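Local coordinates for protein polymerase cofactor VP35 (Reston ebolavirus, PDB 3L2A) that probably serves as a viral polymerase cofactor and, through its RNA-binding interferon inhibitory domain, helps the virus evade the host interferon response, at residues A[76-89]-A[107-120]. Residues are numbered along the deposited sequence; the frame is centred on the assembly and turned at random. Where two conformers were deposited one is given.
Sequences FQDVPPPIIHIRSR and PKIDRGWVCLFKMQ
Pro81 sets its ring among Pro107, Ile109 and Trp113. Its CD lies 3.1 Å from Pro107 O, and its CG lies 3.9 Å from both Ile109 CG1 and Trp113 CB. Pro107 CB touches Pro81 CG and also rests over one face of the Trp113 indole, offset toward the rim. Ile109 CG1 rests against N and CA of Pro81, while its CD1 reaches the carbonyl oxygens of Val79 and Pro80. Its CG2 touches CD1 of Phe76.

Beyond the prolines, strands 83-85 and 113-118 run parallel. Leu116 N donates a hydrogen bond to Pro82 O, and Ile84 N donates to Leu116 O at 2.7 Å. Lys118 N donates to Ile84 O, and Ile86 N to Lys118 O. This pairing places 83-85 at one border of the four-stranded mixed sheet of the interferon inhibitory domain. Strand 124-128 flanks 113-118 on its other side.

One sheet face carries Ile84 and Phe117 side by side, with Ile84 CB 4.0 Å from Phe117 CD2. Cys115 SG sits over a face of the Phe117 ring. Ile86 holds CG1 between its backbone N and carbonyl carbon (chi1 59°), where it lies 3.6 Å from Met119 CG; its CD1 also meets Phe117 CB.

At the helix end, one water joins both segments. It donates to Phe76 O and Val79 O and accepts from Ile109 N and Lys108 NZ. Two kinks in the Lys108 chain (chi2 -74°, chi3 90°) fold NZ back to this water. Behind this end, Ile38 of helix 27-41 packs on Phe76 and Ile109.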
ATOM      1  N   PHE A  76      -1.342   4.778   9.615  1.00 19.56           N
ATOM      2  CA  PHE A  76      -0.183   4.535   8.753  1.00 20.59           C
ATOM      3  C   PHE A  76       1.091   5.133   9.290  1.00 23.87           C
ATOM      4  O   PHE A  76       2.165   4.870   8.774  1.00 25.32           O
ATOM      5  CB  PHE A  76      -0.481   4.930   7.296  1.00 19.33           C
ATOM      6  CG  PHE A  76      -1.574   4.117   6.710  1.00 18.09           C
ATOM      7  CD1 PHE A  76      -1.363   2.771   6.428  1.00 18.75           C
ATOM      8  CD2 PHE A  76      -2.842   4.674   6.488  1.00 17.61           C
ATOM      9  CE1 PHE A  76      -2.377   1.983   5.904  1.00 19.58           C
ATOM     10  CE2 PHE A  76      -3.863   3.885   5.972  1.00 17.58           C
ATOM     11  CZ  PHE A  76      -3.639   2.557   5.681  1.00 17.86           C
ATOM     12  N   GLN A  77       0.950   5.890  10.373  1.00 24.72           N
ATOM     13  CA  GLN A  77       2.077   6.309  11.186  1.00 28.61           C
ATOM     14  C   GLN A  77       2.261   5.366  12.385  1.00 29.52           C
ATOM     15  O   GLN A  77       3.370   5.225  12.892  1.00 33.50           O
ATOM     16  CB  GLN A  77       1.886   7.764  11.634  1.00 30.74           C
ATOM     17  CG  GLN A  77       2.172   8.748  10.516  1.00 36.40           C
ATOM     18  CD  GLN A  77       1.402  10.033  10.664  1.00 43.08           C
ATOM     19  OE1 GLN A  77       0.165  10.025  10.733  1.00 44.40           O
ATOM     20  NE2 GLN A  77       2.120  11.154  10.707  1.00 47.83           N
ATOM     21  N   ASP A  78       1.168   4.724  12.811  1.00 29.39           N
ATOM     22  CA  ASP A  78       1.125   3.870  14.006  1.00 31.58           C
ATOM     23  C   ASP A  78       1.709   2.472  13.708  1.00 31.53           C
ATOM     24  O   ASP A  78       2.131   1.769  14.623  1.00 34.46           O
ATOM     25  CB  ASP A  78      -0.329   3.652  14.514  1.00 31.97           C
ATOM     26  CG  ASP A  78      -1.075   4.953  14.972  1.00 34.90           C
ATOM     27  OD1 ASP A  78      -0.443   6.004  15.256  1.00 35.96           O
ATOM     28  OD2 ASP A  78      -2.341   4.883  15.075  1.00 33.59           O
ATOM     29  N   VAL A  79       1.666   2.044  12.446  1.00 28.26           N
ATOM     30  CA  VAL A  79       1.953   0.646  12.078  1.00 28.61           C
ATOM     31  C   VAL A  79       3.104   0.618  11.066  1.00 27.40           C
ATOM     32  O   VAL A  79       3.133   1.457  10.166  1.00 27.48           O
ATOM     33  CB  VAL A  79       0.676  -0.008  11.451  1.00 28.33           C
ATOM     34  CG1 VAL A  79       0.966  -1.342  10.823  1.00 31.57           C
ATOM     35  CG2 VAL A  79      -0.423  -0.166  12.499  1.00 30.79           C
ATOM     36  N   PRO A  80       4.037  -0.348  11.190  1.00 27.97           N
ATOM     37  CA  PRO A  80       5.124  -0.410  10.197  1.00 27.50           C
ATOM     38  C   PRO A  80       4.727  -1.002   8.841  1.00 24.72           C
ATOM     39  O   PRO A  80       3.740  -1.718   8.752  1.00 24.18           O
ATOM     40  CB  PRO A  80       6.135  -1.337  10.871  1.00 30.21           C
ATOM     41  CG  PRO A  80       5.291  -2.254  11.715  1.00 31.73           C
ATOM     42  CD  PRO A  80       4.185  -1.390  12.237  1.00 30.40           C
ATOM     43  N   PRO A  81       5.558  -0.788   7.806  1.00 25.25           N
ATOM     44  CA  PRO A  81       5.328  -1.509   6.567  1.00 24.24           C
ATOM     45  C   PRO A  81       5.425  -3.009   6.880  1.00 24.01           C
ATOM     46  O   PRO A  81       6.333  -3.410   7.620  1.00 26.46           O
ATOM     47  CB  PRO A  81       6.490  -1.071   5.666  1.00 26.48           C
ATOM     48  CG  PRO A  81       7.065   0.159   6.286  1.00 28.10           C
ATOM     49  CD  PRO A  81       6.747   0.079   7.753  1.00 27.68           C
ATOM     50  N   PRO A  82       4.495  -3.825   6.354  1.00 23.04           N
ATOM     51  CA  PRO A  82       4.513  -5.257   6.667  1.00 23.76           C
ATOM     52  C   PRO A  82       5.713  -5.957   6.049  1.00 23.73           C
ATOM     53  O   PRO A  82       6.151  -5.571   4.964  1.00 23.50           O
ATOM     54  CB  PRO A  82       3.227  -5.776   6.017  1.00 25.03           C
ATOM     55  CG  PRO A  82       2.916  -4.770   4.938  1.00 25.33           C
ATOM     56  CD  PRO A  82       3.372  -3.457   5.465  1.00 23.78           C
ATOM     57  N   ILE A  83       6.240  -6.961   6.755  1.00 25.18           N
ATOM     58  CA  ILE A  83       7.287  -7.818   6.208  1.00 26.75           C
ATOM     59  C   ILE A  83       6.610  -8.922   5.401  1.00 27.06           C
ATOM     60  O   ILE A  83       5.689  -9.596   5.897  1.00 29.80           O
ATOM     61  CB  ILE A  83       8.155  -8.429   7.333  1.00 28.98           C
ATOM     62  CG1 ILE A  83       8.848  -7.314   8.128  1.00 31.93           C
ATOM     63  CG2 ILE A  83       9.178  -9.413   6.752  1.00 31.31           C
ATOM     64  CD1 ILE A  83       9.517  -7.769   9.444  1.00 37.23           C
ATOM     65  N   ILE A  84       7.043  -9.099   4.162  1.00 39.47           N
ATOM     66  CA  ILE A  84       6.554 -10.165   3.311  1.00 40.97           C
ATOM     67  C   ILE A  84       7.742 -11.093   2.987  1.00 39.19           C
ATOM     68  O   ILE A  84       8.708 -10.668   2.363  1.00 38.04           O
ATOM     69  CB  ILE A  84       5.909  -9.583   2.025  1.00 43.93           C
ATOM     70  CG1 ILE A  84       4.757  -8.633   2.398  1.00 48.22           C
ATOM     71  CG2 ILE A  84       5.431 -10.688   1.101  1.00 45.60           C
ATOM     72  CD1 ILE A  84       4.166  -7.864   1.236  1.00 54.12           C
ATOM     73  N   HIS A  85       7.679 -12.342   3.442  1.00 41.15           N
ATOM     74  CA  HIS A  85       8.774 -13.287   3.219  1.00 40.79           C
ATOM     75  C   HIS A  85       8.729 -13.868   1.816  1.00 42.03           C
ATOM     76  O   HIS A  85       7.690 -14.383   1.386  1.00 46.51           O
ATOM     77  CB  HIS A  85       8.727 -14.418   4.241  1.00 43.90           C
ATOM     78  CG  HIS A  85       9.031 -13.976   5.633  1.00 47.90           C
ATOM     79  ND1 HIS A  85       8.094 -13.376   6.446  1.00 53.87           N
ATOM     80  CD2 HIS A  85      10.172 -14.044   6.357  1.00 50.13           C
ATOM     81  CE1 HIS A  85       8.644 -13.093   7.613  1.00 56.45           C
ATOM     82  NE2 HIS A  85       9.905 -13.490   7.584  1.00 55.34           N
ATOM     83  N   ILE A  86       9.854 -13.788   1.105  1.00 39.86           N
ATOM     84  CA  ILE A  86       9.931 -14.291  -0.271  1.00 41.41           C
ATOM     85  C   ILE A  86      11.188 -15.121  -0.499  1.00 39.79           C
ATOM     86  O   ILE A  86      12.232 -14.899   0.143  1.00 39.35           O
ATOM     87  CB  ILE A  86       9.846 -13.170  -1.349  1.00 44.05           C
ATOM     88  CG1 ILE A  86      10.975 -12.155  -1.164  1.00 43.57           C
ATOM     89  CG2 ILE A  86       8.437 -12.513  -1.393  1.00 48.08           C
ATOM     90  CD1 ILE A  86      11.195 -11.281  -2.363  1.00 48.52           C
ATOM     91  N   ARG A  87      11.094 -16.048  -1.447  0.50 41.13           N
ATOM     92  CA  ARG A  87      12.128 -17.050  -1.702  0.50 40.28           C
ATOM     93  C   ARG A  87      13.298 -16.554  -2.575  0.50 40.73           C
ATOM     94  O   ARG A  87      14.433 -17.013  -2.409  0.50 40.08           O
ATOM     95  CB  ARG A  87      11.454 -18.309  -2.272  0.50 43.61           C
ATOM     96  CG  ARG A  87      12.301 -19.227  -3.117  0.50 46.16           C
ATOM     97  CD  ARG A  87      11.434 -19.917  -4.159  0.50 52.28           C
ATOM     98  NE  ARG A  87      11.003 -18.986  -5.203  0.50 55.53           N
ATOM     99  CZ  ARG A  87      11.664 -18.774  -6.336  0.50 59.33           C
ATOM    100  NH1 ARG A  87      12.790 -19.432  -6.592  0.50 59.78           N
ATOM    101  NH2 ARG A  87      11.197 -17.904  -7.221  0.50 64.80           N
ATOM    102  N   SER A  88      13.016 -15.624  -3.498  1.00 31.66           N
ATOM    103  CA  SER A  88      14.053 -15.017  -4.348  1.00 29.77           C
ATOM    104  C   SER A  88      13.595 -13.670  -4.912  1.00 27.56           C
ATOM    105  O   SER A  88      12.422 -13.334  -4.828  1.00 26.90           O
ATOM    106  CB  SER A  88      14.397 -15.942  -5.521  1.00 30.09           C
ATOM    107  OG  SER A  88      13.337 -15.958  -6.469  1.00 31.49           O
ATOM    108  N   ARG A  89      14.529 -12.916  -5.491  1.00 26.36           N
ATOM    109  CA  ARG A  89      14.187 -11.620  -6.097  1.00 24.77           C
ATOM    110  C   ARG A  89      13.079 -11.741  -7.139  1.00 24.16           C
ATOM    111  O   ARG A  89      12.236 -10.827  -7.271  1.00 24.01           O
ATOM    112  CB  ARG A  89      15.427 -10.967  -6.713  1.00 25.94           C
ATOM    113  CG  ARG A  89      15.114  -9.571  -7.183  1.00 26.53           C
ATOM    114  CD  ARG A  89      16.244  -8.931  -7.903  1.00 32.56           C
ATOM    115  NE  ARG A  89      15.741  -7.673  -8.448  1.00 37.25           N
ATOM    116  CZ  ARG A  89      15.970  -6.467  -7.937  1.00 36.47           C
ATOM    117  NH1 ARG A  89      16.728  -6.316  -6.854  1.00 37.68           N
ATOM    118  NH2 ARG A  89      15.463  -5.407  -8.546  1.00 34.01           N
ATOM    119  N   PRO A 107      11.575   2.187   8.647  1.00 37.45           N
ATOM    120  CA  PRO A 107      10.846   2.640   7.465  1.00 34.14           C
ATOM    121  C   PRO A 107       9.389   2.945   7.807  1.00 32.52           C
ATOM    122  O   PRO A 107       8.761   2.229   8.602  1.00 32.02           O
ATOM    123  CB  PRO A 107      10.942   1.444   6.512  1.00 31.97           C
ATOM    124  CG  PRO A 107      11.076   0.285   7.391  1.00 34.15           C
ATOM    125  CD  PRO A 107      11.911   0.754   8.553  1.00 36.09           C
ATOM    126  N   LYS A 108       8.883   4.030   7.242  1.00 31.35           N
ATOM    127  CA  LYS A 108       7.543   4.495   7.551  1.00 30.98           C
ATOM    128  C   LYS A 108       6.678   4.440   6.313  1.00 27.32           C
ATOM    129  O   LYS A 108       7.083   4.905   5.256  1.00 26.89           O
ATOM    130  CB  LYS A 108       7.596   5.918   8.122  1.00 34.85           C
ATOM    131  CG  LYS A 108       8.319   6.039   9.486  1.00 39.98           C
ATOM    132  CD  LYS A 108       7.472   5.472  10.639  1.00 46.29           C
ATOM    133  CE  LYS A 108       7.720   3.971  10.886  1.00 46.69           C
ATOM    134  NZ  LYS A 108       6.531   3.268  11.478  1.00 49.39           N
ATOM    135  N   ILE A 109       5.484   3.873   6.442  1.00 25.42           N
ATOM    136  CA  ILE A 109       4.551   3.851   5.309  1.00 23.69           C
ATOM    137  C   ILE A 109       4.303   5.260   4.740  1.00 24.42           C
ATOM    138  O   ILE A 109       4.244   5.412   3.527  1.00 24.74           O
ATOM    139  CB  ILE A 109       3.235   3.146   5.678  1.00 24.01           C
ATOM    140  CG1 ILE A 109       3.522   1.690   6.086  1.00 23.86           C
ATOM    141  CG2 ILE A 109       2.234   3.203   4.515  1.00 22.53           C
ATOM    142  CD1 ILE A 109       2.337   0.976   6.684  1.00 25.37           C
ATOM    143  N   ASP A 110       4.166   6.278   5.601  1.00 27.36           N
ATOM    144  CA  ASP A 110       3.854   7.641   5.118  1.00 29.46           C
ATOM    145  C   ASP A 110       5.015   8.328   4.386  1.00 30.61           C
ATOM    146  O   ASP A 110       4.828   9.372   3.745  1.00 33.08           O
ATOM    147  CB  ASP A 110       3.225   8.527   6.216  1.00 33.37           C
ATOM    148  CG  ASP A 110       4.246   9.127   7.173  1.00 37.79           C
ATOM    149  OD1 ASP A 110       3.858  10.046   7.938  1.00 43.68           O
ATOM    150  OD2 ASP A 110       5.411   8.687   7.191  1.00 39.51           O
ATOM    151  N   ARG A 111       6.198   7.723   4.453  1.00 31.37           N
ATOM    152  CA  ARG A 111       7.343   8.186   3.671  1.00 30.78           C
ATOM    153  C   ARG A 111       7.528   7.397   2.365  1.00 27.26           C
ATOM    154  O   ARG A 111       8.483   7.621   1.633  1.00 27.71           O
ATOM    155  CB  ARG A 111       8.616   8.160   4.503  1.00 33.19           C
ATOM    156  CG  ARG A 111       8.560   9.092   5.689  1.00 39.31           C
ATOM    157  CD  ARG A 111       9.902   9.148   6.384  1.00 45.75           C
ATOM    158  NE  ARG A 111       9.896  10.091   7.497  1.00 52.85           N
ATOM    159  CZ  ARG A 111      10.986  10.468   8.160  1.00 57.96           C
ATOM    160  NH1 ARG A 111      12.175   9.984   7.817  1.00 59.44           N
ATOM    161  NH2 ARG A 111      10.890  11.333   9.162  1.00 62.17           N
ATOM    162  N   GLY A 112       6.596   6.493   2.062  1.00 24.75           N
ATOM    163  CA  GLY A 112       6.600   5.812   0.764  1.00 21.07           C
ATOM    164  C   GLY A 112       6.992   4.337   0.826  1.00 19.84           C
ATOM    165  O   GLY A 112       6.996   3.663  -0.187  1.00 19.79           O
ATOM    166  N   TRP A 113       7.297   3.830   2.018  1.00 19.71           N
ATOM    167  CA  TRP A 113       7.712   2.432   2.168  1.00 19.44           C
ATOM    168  C   TRP A 113       6.479   1.561   2.245  1.00 18.98           C
ATOM    169  O   TRP A 113       5.728   1.576   3.240  1.00 21.99           O
ATOM    170  CB  TRP A 113       8.571   2.261   3.420  1.00 21.72           C
ATOM    171  CG  TRP A 113       9.859   3.027   3.322  1.00 23.21           C
ATOM    172  CD1 TRP A 113      10.129   4.269   3.844  1.00 25.49           C
ATOM    173  CD2 TRP A 113      11.041   2.609   2.642  1.00 23.69           C
ATOM    174  NE1 TRP A 113      11.421   4.635   3.542  1.00 26.60           N
ATOM    175  CE2 TRP A 113      12.002   3.640   2.797  1.00 24.73           C
ATOM    176  CE3 TRP A 113      11.391   1.456   1.916  1.00 22.55           C
ATOM    177  CZ2 TRP A 113      13.295   3.563   2.235  1.00 27.93           C
ATOM    178  CZ3 TRP A 113      12.690   1.373   1.366  1.00 24.21           C
ATOM    179  CH2 TRP A 113      13.615   2.420   1.533  1.00 26.39           C
ATOM    180  N   VAL A 114       6.235   0.825   1.180  1.00 18.01           N
ATOM    181  CA  VAL A 114       5.026   0.037   1.068  1.00 17.62           C
ATOM    182  C   VAL A 114       5.071  -1.250   1.903  1.00 18.19           C
ATOM    183  O   VAL A 114       4.126  -1.587   2.625  1.00 18.26           O
ATOM    184  CB  VAL A 114       4.719  -0.270  -0.428  1.00 18.46           C
ATOM    185  CG1 VAL A 114       3.437  -1.122  -0.576  1.00 18.59           C
ATOM    186  CG2 VAL A 114       4.588   1.039  -1.213  1.00 18.77           C
ATOM    187  N   CYS A 115       6.157  -1.998   1.763  1.00 17.51           N
ATOM    188  CA  CYS A 115       6.300  -3.246   2.464  1.00 19.05           C
ATOM    189  C   CYS A 115       7.772  -3.581   2.420  1.00 20.22           C
ATOM    190  O   CYS A 115       8.546  -2.902   1.735  1.00 19.70           O
ATOM    191  CB  CYS A 115       5.452  -4.339   1.808  1.00 19.24           C
ATOM    192  SG  CYS A 115       5.920  -4.737   0.081  1.00 22.14           S
ATOM    193  N   LEU A 116       8.147  -4.606   3.166  1.00 21.60           N
ATOM    194  CA  LEU A 116       9.535  -5.058   3.208  1.00 24.36           C
ATOM    195  C   LEU A 116       9.551  -6.501   2.778  1.00 25.92           C
ATOM    196  O   LEU A 116       8.839  -7.318   3.337  1.00 26.74           O
ATOM    197  CB  LEU A 116      10.065  -4.948   4.626  1.00 26.27           C
ATOM    198  CG  LEU A 116       9.868  -3.610   5.330  1.00 27.13           C
ATOM    199  CD1 LEU A 116      10.412  -3.690   6.732  1.00 29.96           C
ATOM    200  CD2 LEU A 116      10.555  -2.492   4.575  1.00 27.72           C
ATOM    201  N   PHE A 117      10.342  -6.803   1.752  1.00 27.98           N
ATOM    202  CA  PHE A 117      10.452  -8.163   1.272  1.00 30.62           C
ATOM    203  C   PHE A 117      11.672  -8.746   1.943  1.00 34.46           C
ATOM    204  O   PHE A 117      12.788  -8.300   1.679  1.00 33.96           O
ATOM    205  CB  PHE A 117      10.644  -8.194  -0.240  1.00 30.69           C
ATOM    206  CG  PHE A 117       9.432  -7.765  -1.018  1.00 28.88           C
ATOM    207  CD1 PHE A 117       9.439  -6.571  -1.722  1.00 27.71           C
ATOM    208  CD2 PHE A 117       8.287  -8.571  -1.049  1.00 29.72           C
ATOM    209  CE1 PHE A 117       8.341  -6.170  -2.472  1.00 26.09           C
ATOM    210  CE2 PHE A 117       7.163  -8.183  -1.797  1.00 29.32           C
ATOM    211  CZ  PHE A 117       7.194  -6.975  -2.509  1.00 28.10           C
ATOM    212  N   LYS A 118      11.471  -9.723   2.814  1.00 45.40           N
ATOM    213  CA  LYS A 118      12.603 -10.362   3.467  1.00 40.75           C
ATOM    214  C   LYS A 118      13.010 -11.621   2.722  1.00 39.49           C
ATOM    215  O   LYS A 118      12.227 -12.573   2.604  1.00 42.08           O
ATOM    216  CB  LYS A 118      12.299 -10.697   4.932  1.00 42.43           C
ATOM    217  CG  LYS A 118      13.415 -11.462   5.612  1.00 41.20           C
ATOM    218  CD  LYS A 118      13.473 -11.163   7.086  1.00 47.62           C
ATOM    219  CE  LYS A 118      14.738 -11.741   7.713  1.00 50.41           C
ATOM    220  NZ  LYS A 118      14.747 -11.409   9.162  1.00 60.17           N
ATOM    221  N   MET A 119      14.242 -11.616   2.213  1.00 40.66           N
ATOM    222  CA  MET A 119      14.689 -12.755   1.421  1.00 43.10           C
ATOM    223  C   MET A 119      15.518 -13.764   2.212  1.00 45.84           C
ATOM    224  O   MET A 119      15.760 -13.611   3.423  1.00 49.09           O
ATOM    225  CB  MET A 119      15.401 -12.245   0.157  1.00 45.06           C
ATOM    226  CG  MET A 119      14.504 -11.344  -0.716  1.00 51.91           C
ATOM    227  SD  MET A 119      15.346 -10.467  -2.036  1.00 64.77           S
ATOM    228  CE  MET A 119      16.549  -9.532  -1.085  1.00 72.46           C
ATOM    229  N   GLN A 120      15.883 -14.855   1.552  1.00 50.37           N
ATOM    230  CA  GLN A 120      16.547 -15.967   2.217  1.00 58.30           C
ATOM    231  C   GLN A 120      17.902 -15.629   2.842  1.00 59.80           C
ATOM    232  O   GLN A 120      18.205 -16.101   3.946  1.00 67.35           O
ATOM    233  CB  GLN A 120      16.637 -17.177   1.286  1.00 70.08           C
ATOM    234  CG  GLN A 120      15.258 -17.693   0.868  1.00 76.44           C
ATOM    235  CD  GLN A 120      15.361 -19.091   0.136  1.00 95.88           C
ATOM    236  OE1 GLN A 120      14.312 -19.858   0.344  1.00113.40           O
ATOM    237  NE2 GLN A 120      16.613 -19.459  -0.668  1.00102.16           N
TER
HETATM  238  O   HOH W   1       4.691   3.356   9.204  1.00 27.74           O